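Local coordinates for transcriptional regulator fur family (Xanthomonas campestris pv. campestris, PDB 7DH8), which probably represses transcription of zinc-uptake genes when zinc is bound, as a dimeric DNA-binding regulator of the Fur family, at residues 97-109 against 120-132. Numbering follows the deposited sequence.
Sequences HKLESVNAFVACH and FLICDRCHSAVEL. With ZN (zinc ion), chain B; ZN (zinc ion), chain C.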
ATOM      1  N   HIS A  97       3.233  -1.521  12.660  1.00 27.69           N
ATOM      2  CA  HIS A  97       2.693  -1.048  11.410  1.00 28.50           C
ATOM      3  C   HIS A  97       2.478  -2.242  10.512  1.00 33.18           C
ATOM      4  O   HIS A  97       3.338  -3.119  10.437  1.00 26.57           O
ATOM      5  CB  HIS A  97       3.629  -0.051  10.694  1.00 28.18           C
ATOM      6  CG  HIS A  97       3.876   1.207  11.471  1.00 30.38           C
ATOM      7  ND1 HIS A  97       2.981   2.256  11.473  1.00 33.69           N
ATOM      8  CD2 HIS A  97       4.914   1.595  12.249  1.00 32.75           C
ATOM      9  CE1 HIS A  97       3.447   3.227  12.243  1.00 34.36           C
ATOM     10  NE2 HIS A  97       4.635   2.864  12.699  1.00 30.97           N
ATOM     11  N   LYS A  98       1.356  -2.246   9.802  1.00 28.36           N
ATOM     12  CA  LYS A  98       1.167  -3.203   8.738  1.00 28.98           C
ATOM     13  C   LYS A  98       1.609  -2.556   7.443  1.00 29.61           C
ATOM     14  O   LYS A  98       1.107  -1.485   7.080  1.00 35.44           O
ATOM     15  CB  LYS A  98      -0.293  -3.648   8.613  1.00 29.99           C
ATOM     16  CG  LYS A  98      -0.446  -4.830   7.556  1.00 28.58           C
ATOM     17  CD  LYS A  98      -1.944  -5.144   7.342  1.00 39.00           C
ATOM     18  CE  LYS A  98      -2.194  -5.975   6.059  1.00 43.39           C
ATOM     19  NZ  LYS A  98      -3.647  -6.433   5.994  1.00 46.92           N
ATOM     20  N   LEU A  99       2.565  -3.181   6.768  1.00 27.00           N
ATOM     21  CA  LEU A  99       3.028  -2.731   5.449  1.00 26.60           C
ATOM     22  C   LEU A  99       2.119  -3.332   4.385  1.00 34.09           C
ATOM     23  O   LEU A  99       2.149  -4.536   4.146  1.00 32.12           O
ATOM     24  CB  LEU A  99       4.463  -3.170   5.229  1.00 27.26           C
ATOM     25  CG  LEU A  99       5.373  -2.541   6.305  1.00 33.02           C
ATOM     26  CD1 LEU A  99       6.799  -3.055   6.157  1.00 28.00           C
ATOM     27  CD2 LEU A  99       5.292  -0.961   6.268  1.00 29.77           C
ATOM     28  N   GLU A 100       1.343  -2.487   3.712  1.00 33.14           N
ATOM     29  CA  GLU A 100       0.337  -3.022   2.810  1.00 37.01           C
ATOM     30  C   GLU A 100       0.919  -3.653   1.578  1.00 32.38           C
ATOM     31  O   GLU A 100       0.305  -4.578   1.039  1.00 32.74           O
ATOM     32  CB  GLU A 100      -0.643  -1.929   2.388  1.00 30.99           C
ATOM     33  CG  GLU A 100      -1.254  -1.267   3.550  1.00 35.52           C
ATOM     34  CD  GLU A 100      -2.428  -2.057   4.089  1.00 36.42           C
ATOM     35  OE1 GLU A 100      -2.839  -3.006   3.409  1.00 37.99           O
ATOM     36  OE2 GLU A 100      -2.929  -1.722   5.190  1.00 42.17           O
ATOM     37  N   SER A 101       2.071  -3.172   1.079  1.00 30.96           N
ATOM     38  CA  SER A 101       2.519  -3.755  -0.184  1.00 34.30           C
ATOM     39  C   SER A 101       3.226  -5.100  -0.023  1.00 35.61           C
ATOM     40  O   SER A 101       3.442  -5.790  -1.036  1.00 36.15           O
ATOM     41  CB  SER A 101       3.441  -2.787  -0.950  1.00 35.08           C
ATOM     42  OG  SER A 101       4.614  -2.545  -0.226  1.00 37.10           O
ATOM     43  N   VAL A 102       3.615  -5.495   1.192  1.00 28.91           N
ATOM     44  CA  VAL A 102       4.189  -6.827   1.396  1.00 34.78           C
ATOM     45  C   VAL A 102       3.378  -7.669   2.365  1.00 35.22           C
ATOM     46  O   VAL A 102       3.773  -8.796   2.652  1.00 33.68           O
ATOM     47  CB  VAL A 102       5.661  -6.778   1.866  1.00 35.69           C
ATOM     48  CG1 VAL A 102       6.570  -6.315   0.739  1.00 36.50           C
ATOM     49  CG2 VAL A 102       5.805  -5.925   3.124  1.00 37.08           C
ATOM     50  N   ASN A 103       2.264  -7.145   2.886  1.00 30.95           N
ATOM     51  CA  ASN A 103       1.348  -7.863   3.772  1.00 28.89           C
ATOM     52  C   ASN A 103       2.099  -8.424   4.973  1.00 29.76           C
ATOM     53  O   ASN A 103       2.074  -9.627   5.247  1.00 35.15           O
ATOM     54  CB  ASN A 103       0.542  -8.952   2.992  1.00 30.11           C
ATOM     55  CG  ASN A 103      -0.596  -9.534   3.823  1.00 35.76           C
ATOM     56  OD1 ASN A 103      -1.069  -8.890   4.752  1.00 36.69           O
ATOM     57  ND2 ASN A 103      -1.010 -10.776   3.528  1.00 43.57           N
ATOM     58  N   ALA A 104       2.814  -7.532   5.682  1.00 28.46           N
ATOM     59  CA  ALA A 104       3.707  -7.949   6.748  1.00 29.93           C
ATOM     60  C   ALA A 104       3.794  -6.812   7.762  1.00 28.65           C
ATOM     61  O   ALA A 104       3.294  -5.700   7.536  1.00 31.69           O
ATOM     62  CB  ALA A 104       5.100  -8.384   6.191  1.00 26.17           C
ATOM     63  N   PHE A 105       4.284  -7.138   8.937  1.00 23.15           N
ATOM     64  CA  PHE A 105       4.194  -6.263  10.111  1.00 23.55           C
ATOM     65  C   PHE A 105       5.577  -5.916  10.605  1.00 29.78           C
ATOM     66  O   PHE A 105       6.493  -6.741  10.519  1.00 32.43           O
ATOM     67  CB  PHE A 105       3.431  -6.934  11.236  1.00 27.13           C
ATOM     68  CG  PHE A 105       2.024  -7.284  10.852  1.00 28.94           C
ATOM     69  CD1 PHE A 105       1.760  -8.461  10.198  1.00 30.84           C
ATOM     70  CD2 PHE A 105       0.979  -6.356  11.030  1.00 33.72           C
ATOM     71  CE1 PHE A 105       0.462  -8.785   9.817  1.00 40.75           C
ATOM     72  CE2 PHE A 105      -0.308  -6.644  10.637  1.00 40.88           C
ATOM     73  CZ  PHE A 105      -0.584  -7.867  10.015  1.00 45.19           C
ATOM     74  N   VAL A 106       5.731  -4.716  11.169  1.00 23.69           N
ATOM     75  CA  VAL A 106       7.022  -4.243  11.667  1.00 28.37           C
ATOM     76  C   VAL A 106       6.709  -3.455  12.928  1.00 33.84           C
ATOM     77  O   VAL A 106       5.623  -2.875  13.057  1.00 31.74           O
ATOM     78  CB  VAL A 106       7.842  -3.346  10.654  1.00 26.04           C
ATOM     79  CG1 VAL A 106       8.482  -4.126   9.519  1.00 30.38           C
ATOM     80  CG2 VAL A 106       6.979  -2.142  10.091  1.00 31.64           C
ATOM     81  N   ALA A 107       7.640  -3.452  13.874  1.00 29.31           N
ATOM     82  CA  ALA A 107       7.427  -2.687  15.088  1.00 32.72           C
ATOM     83  C   ALA A 107       7.681  -1.214  14.792  1.00 38.35           C
ATOM     84  O   ALA A 107       8.536  -0.861  13.964  1.00 32.72           O
ATOM     85  CB  ALA A 107       8.336  -3.178  16.221  1.00 32.39           C
ATOM     86  N   CYS A 108       6.907  -0.347  15.435  1.00 38.44           N
ATOM     87  CA  CYS A 108       7.194   1.075  15.282  1.00 35.60           C
ATOM     88  C   CYS A 108       8.445   1.438  16.084  1.00 42.44           C
ATOM     89  O   CYS A 108       8.535   1.162  17.287  1.00 47.39           O
ATOM     90  CB  CYS A 108       6.021   1.940  15.716  1.00 35.25           C
ATOM     91  SG  CYS A 108       6.416   3.784  15.617  1.00 35.75           S
ATOM     92  N   HIS A 109       9.397   2.062  15.401  1.00 39.95           N
ATOM     93  CA  HIS A 109      10.691   2.448  15.956  1.00 54.94           C
ATOM     94  C   HIS A 109      10.547   3.520  17.055  1.00 59.18           C
ATOM     95  O   HIS A 109      11.354   3.516  17.994  1.00 63.95           O
ATOM     96  CB  HIS A 109      11.685   2.652  14.803  1.00 62.53           C
ATOM     97  CG  HIS A 109      11.482   3.927  14.035  1.00 76.64           C
ATOM     98  ND1 HIS A 109      12.531   4.702  13.577  1.00 82.50           N
ATOM     99  CD2 HIS A 109      10.351   4.586  13.680  1.00 81.46           C
ATOM    100  CE1 HIS A 109      12.055   5.774  12.960  1.00 82.23           C
ATOM    101  NE2 HIS A 109      10.736   5.729  13.013  1.00 81.73           N
ATOM    102  N   PHE A 120       7.707   4.528   4.514  1.00 27.08           N
ATOM    103  CA  PHE A 120       8.594   3.385   4.630  1.00 26.69           C
ATOM    104  C   PHE A 120       9.355   3.210   3.339  1.00 23.95           C
ATOM    105  O   PHE A 120       8.751   3.305   2.262  1.00 24.36           O
ATOM    106  CB  PHE A 120       7.771   2.091   4.885  1.00 28.92           C
ATOM    107  CG  PHE A 120       7.209   2.049   6.232  1.00 28.12           C
ATOM    108  CD1 PHE A 120       5.964   2.601   6.475  1.00 30.75           C
ATOM    109  CD2 PHE A 120       7.926   1.511   7.277  1.00 32.28           C
ATOM    110  CE1 PHE A 120       5.454   2.626   7.744  1.00 33.24           C
ATOM    111  CE2 PHE A 120       7.404   1.541   8.556  1.00 27.35           C
ATOM    112  CZ  PHE A 120       6.185   2.085   8.781  1.00 28.98           C
ATOM    113  N   LEU A 121      10.682   2.943   3.450  1.00 22.11           N
ATOM    114  CA  LEU A 121      11.499   2.494   2.334  1.00 24.73           C
ATOM    115  C   LEU A 121      11.565   0.977   2.422  1.00 27.74           C
ATOM    116  O   LEU A 121      12.055   0.441   3.414  1.00 29.40           O
ATOM    117  CB  LEU A 121      12.917   3.072   2.410  1.00 18.70           C
ATOM    118  CG  LEU A 121      13.030   4.600   2.614  1.00 22.18           C
ATOM    119  CD1 LEU A 121      14.450   5.021   2.812  1.00 30.40           C
ATOM    120  CD2 LEU A 121      12.332   5.324   1.433  1.00 32.81           C
ATOM    121  N   ILE A 122      11.079   0.282   1.410  1.00 28.41           N
ATOM    122  CA  ILE A 122      11.006  -1.171   1.459  1.00 26.02           C
ATOM    123  C   ILE A 122      11.831  -1.708   0.314  1.00 22.77           C
ATOM    124  O   ILE A 122      11.556  -1.411  -0.841  1.00 24.41           O
ATOM    125  CB  ILE A 122       9.551  -1.672   1.404  1.00 27.59           C
ATOM    126  CG1 ILE A 122       8.749  -1.087   2.549  1.00 24.40           C
ATOM    127  CG2 ILE A 122       9.485  -3.250   1.533  1.00 28.13           C
ATOM    128  CD1 ILE A 122       7.172  -1.383   2.360  1.00 24.29           C
ATOM    129  N   CYS A 123      12.906  -2.448   0.628  1.00 23.17           N
ATOM    130  CA  CYS A 123      13.782  -2.895  -0.432  1.00 26.76           C
ATOM    131  C   CYS A 123      13.071  -4.020  -1.164  1.00 31.34           C
ATOM    132  O   CYS A 123      12.585  -4.953  -0.531  1.00 27.86           O
ATOM    133  CB  CYS A 123      15.127  -3.379   0.125  1.00 29.39           C
ATOM    134  SG  CYS A 123      16.213  -4.018  -1.132  1.00 29.73           S
ATOM    135  N   ASP A 124      13.069  -3.956  -2.495  1.00 29.21           N
ATOM    136  CA  ASP A 124      12.466  -5.010  -3.296  1.00 29.29           C
ATOM    137  C   ASP A 124      13.205  -6.339  -3.154  1.00 37.14           C
ATOM    138  O   ASP A 124      12.598  -7.391  -3.337  1.00 39.62           O
ATOM    139  CB  ASP A 124      12.459  -4.612  -4.772  1.00 32.06           C
ATOM    140  CG  ASP A 124      11.540  -3.432  -5.070  1.00 42.71           C
ATOM    141  OD1 ASP A 124      10.649  -3.097  -4.247  1.00 37.88           O
ATOM    142  OD2 ASP A 124      11.717  -2.841  -6.161  1.00 49.45           O
ATOM    143  N   ARG A 125      14.511  -6.325  -2.892  1.00 30.63           N
ATOM    144  CA  ARG A 125      15.286  -7.567  -2.995  1.00 32.76           C
ATOM    145  C   ARG A 125      15.459  -8.262  -1.633  1.00 38.11           C
ATOM    146  O   ARG A 125      15.184  -9.459  -1.505  1.00 42.94           O
ATOM    147  CB  ARG A 125      16.634  -7.249  -3.648  1.00 24.25           C
ATOM    148  CG  ARG A 125      17.609  -8.504  -3.752  1.00 29.61           C
ATOM    149  CD  ARG A 125      18.751  -8.246  -4.717  1.00 41.66           C
ATOM    150  NE  ARG A 125      18.269  -7.642  -5.945  1.00 57.17           N
ATOM    151  CZ  ARG A 125      18.979  -6.760  -6.632  1.00 62.73           C
ATOM    152  NH1 ARG A 125      20.189  -6.437  -6.188  1.00 60.46           N
ATOM    153  NH2 ARG A 125      18.483  -6.205  -7.745  1.00 66.20           N
ATOM    154  N   CYS A 126      15.853  -7.531  -0.593  1.00 36.30           N
ATOM    155  CA  CYS A 126      16.132  -8.128   0.706  1.00 33.33           C
ATOM    156  C   CYS A 126      14.989  -7.927   1.688  1.00 36.95           C
ATOM    157  O   CYS A 126      15.044  -8.479   2.806  1.00 31.52           O
ATOM    158  CB  CYS A 126      17.427  -7.535   1.295  1.00 35.34           C
ATOM    159  SG  CYS A 126      17.305  -5.817   1.947  1.00 32.37           S
ATOM    160  N   HIS A 127      13.980  -7.128   1.297  1.00 33.07           N
ATOM    161  CA  HIS A 127      12.715  -6.896   2.001  1.00 34.14           C
ATOM    162  C   HIS A 127      12.891  -6.104   3.294  1.00 31.78           C
ATOM    163  O   HIS A 127      11.949  -6.052   4.087  1.00 32.73           O
ATOM    164  CB  HIS A 127      11.971  -8.218   2.308  1.00 33.45           C
ATOM    165  CG  HIS A 127      11.936  -9.164   1.132  1.00 34.27           C
ATOM    166  ND1 HIS A 127      12.532 -10.414   1.144  1.00 41.56           N
ATOM    167  CD2 HIS A 127      11.442  -8.999  -0.120  1.00 39.52           C
ATOM    168  CE1 HIS A 127      12.393 -10.980  -0.042  1.00 39.95           C
ATOM    169  NE2 HIS A 127      11.714 -10.151  -0.822  1.00 44.01           N
ATOM    170  N   SER A 128      14.059  -5.505   3.545  1.00 25.23           N
ATOM    171  CA  SER A 128      14.154  -4.612   4.700  1.00 34.87           C
ATOM    172  C   SER A 128      13.166  -3.460   4.542  1.00 30.03           C
ATOM    173  O   SER A 128      12.839  -3.045   3.414  1.00 30.73           O
ATOM    174  CB  SER A 128      15.553  -3.996   4.852  1.00 34.49           C
ATOM    175  OG  SER A 128      15.827  -3.195   3.689  1.00 34.68           O
ATOM    176  N   ALA A 129      12.752  -2.895   5.696  1.00 26.21           N
ATOM    177  CA  ALA A 129      11.816  -1.778   5.704  1.00 27.96           C
ATOM    178  C   ALA A 129      12.313  -0.728   6.680  1.00 34.56           C
ATOM    179  O   ALA A 129      12.610  -1.021   7.842  1.00 38.12           O
ATOM    180  CB  ALA A 129      10.411  -2.208   6.082  1.00 26.86           C
ATOM    181  N   VAL A 130      12.449   0.491   6.200  1.00 30.68           N
ATOM    182  CA  VAL A 130      12.937   1.573   7.052  1.00 27.19           C
ATOM    183  C   VAL A 130      11.799   2.564   7.214  1.00 29.83           C
ATOM    184  O   VAL A 130      11.247   3.042   6.215  1.00 28.95           O
ATOM    185  CB  VAL A 130      14.171   2.266   6.463  1.00 27.43           C
ATOM    186  CG1 VAL A 130      14.582   3.464   7.392  1.00 28.72           C
ATOM    187  CG2 VAL A 130      15.336   1.284   6.338  1.00 33.27           C
ATOM    188  N   GLU A 131      11.528   2.949   8.462  1.00 32.64           N
ATOM    189  CA  GLU A 131      10.438   3.842   8.800  1.00 32.11           C
ATOM    190  C   GLU A 131      10.982   5.254   8.924  1.00 31.15           C
ATOM    191  O   GLU A 131      11.841   5.490   9.757  1.00 33.78           O
ATOM    192  CB  GLU A 131       9.803   3.454  10.131  1.00 34.10           C
ATOM    193  CG  GLU A 131       8.626   4.409  10.469  1.00 29.68           C
ATOM    194  CD  GLU A 131       7.901   4.037  11.761  1.00 34.29           C
ATOM    195  OE1 GLU A 131       8.165   2.950  12.325  1.00 30.39           O
ATOM    196  OE2 GLU A 131       7.027   4.829  12.215  1.00 34.66           O
ATOM    197  N   LEU A 132      10.441   6.189   8.151  1.00 31.22           N
ATOM    198  CA  LEU A 132      10.840   7.584   8.245  1.00 34.48           C
ATOM    199  C   LEU A 132       9.753   8.364   8.983  1.00 40.00           C
ATOM    200  O   LEU A 132       8.724   7.823   9.408  1.00 42.06           O
ATOM    201  CB  LEU A 132      11.092   8.156   6.837  1.00 34.59           C
ATOM    202  CG  LEU A 132      12.066   7.369   5.934  1.00 42.95           C
ATOM    203  CD1 LEU A 132      12.364   8.158   4.664  1.00 43.33           C
ATOM    204  CD2 LEU A 132      13.373   7.085   6.691  1.00 51.15           C
TER
HETATM  205 ZN    ZN B 201       5.794   4.182  13.691  1.00 34.00          ZN
HETATM  206 ZN    ZN C 202      18.043  -4.617   0.205  1.00 33.45          ZN
HETATM  207  O   HOH W   1       9.171   0.488  11.776  1.00 29.39           O
HETATM  208  O   HOH W   2       8.260   7.383  12.393  1.00 38.83           O
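The Phe120 ring carries Leu99 on one face, where methyl CD2 sits over the ring centre, 3.6 Å from the centroid, in a CH-pi contact. Its edge, led by CZ, points at a face of His97 in a T-shaped pair with planes 65° apart, and CZ lies 3.7 Å from His97 CG. On one face of His109, a less well-ordered ring, lies CB of Glu131, while a water meets the ring edge. Apolar groups suit the inner side of the two hairpins: Leu99 divides its branches, CD2 going to Phe120 and CD1 to Ala129 CB at 3.7 Å, a small side chain that allows close approach.

Beyond lies metal chemistry, for which imidazole, thiolate and carboxylate are good donors. His97 NE2 and Glu131 OE2 bind the same zinc ion, each at 2.0 Å, their ring and carboxylate planes nearly perpendicular, and Cys108 SG binds at 2.1 Å; His116 completes the site. Glu131 reaches it because its chain is extended, with CG anti to the backbone N (chi1 -179°). Its OE1, 3.0 Å from the zinc, accepts a weak hydrogen bond from His109 N and a stronger one from a water that also donates to Ala107 O. A second zinc, on Cys123 and Cys126, does not join the segments. The first ties the hairpins directly, consistent with a zinc-induced conformational change that activates the regulator.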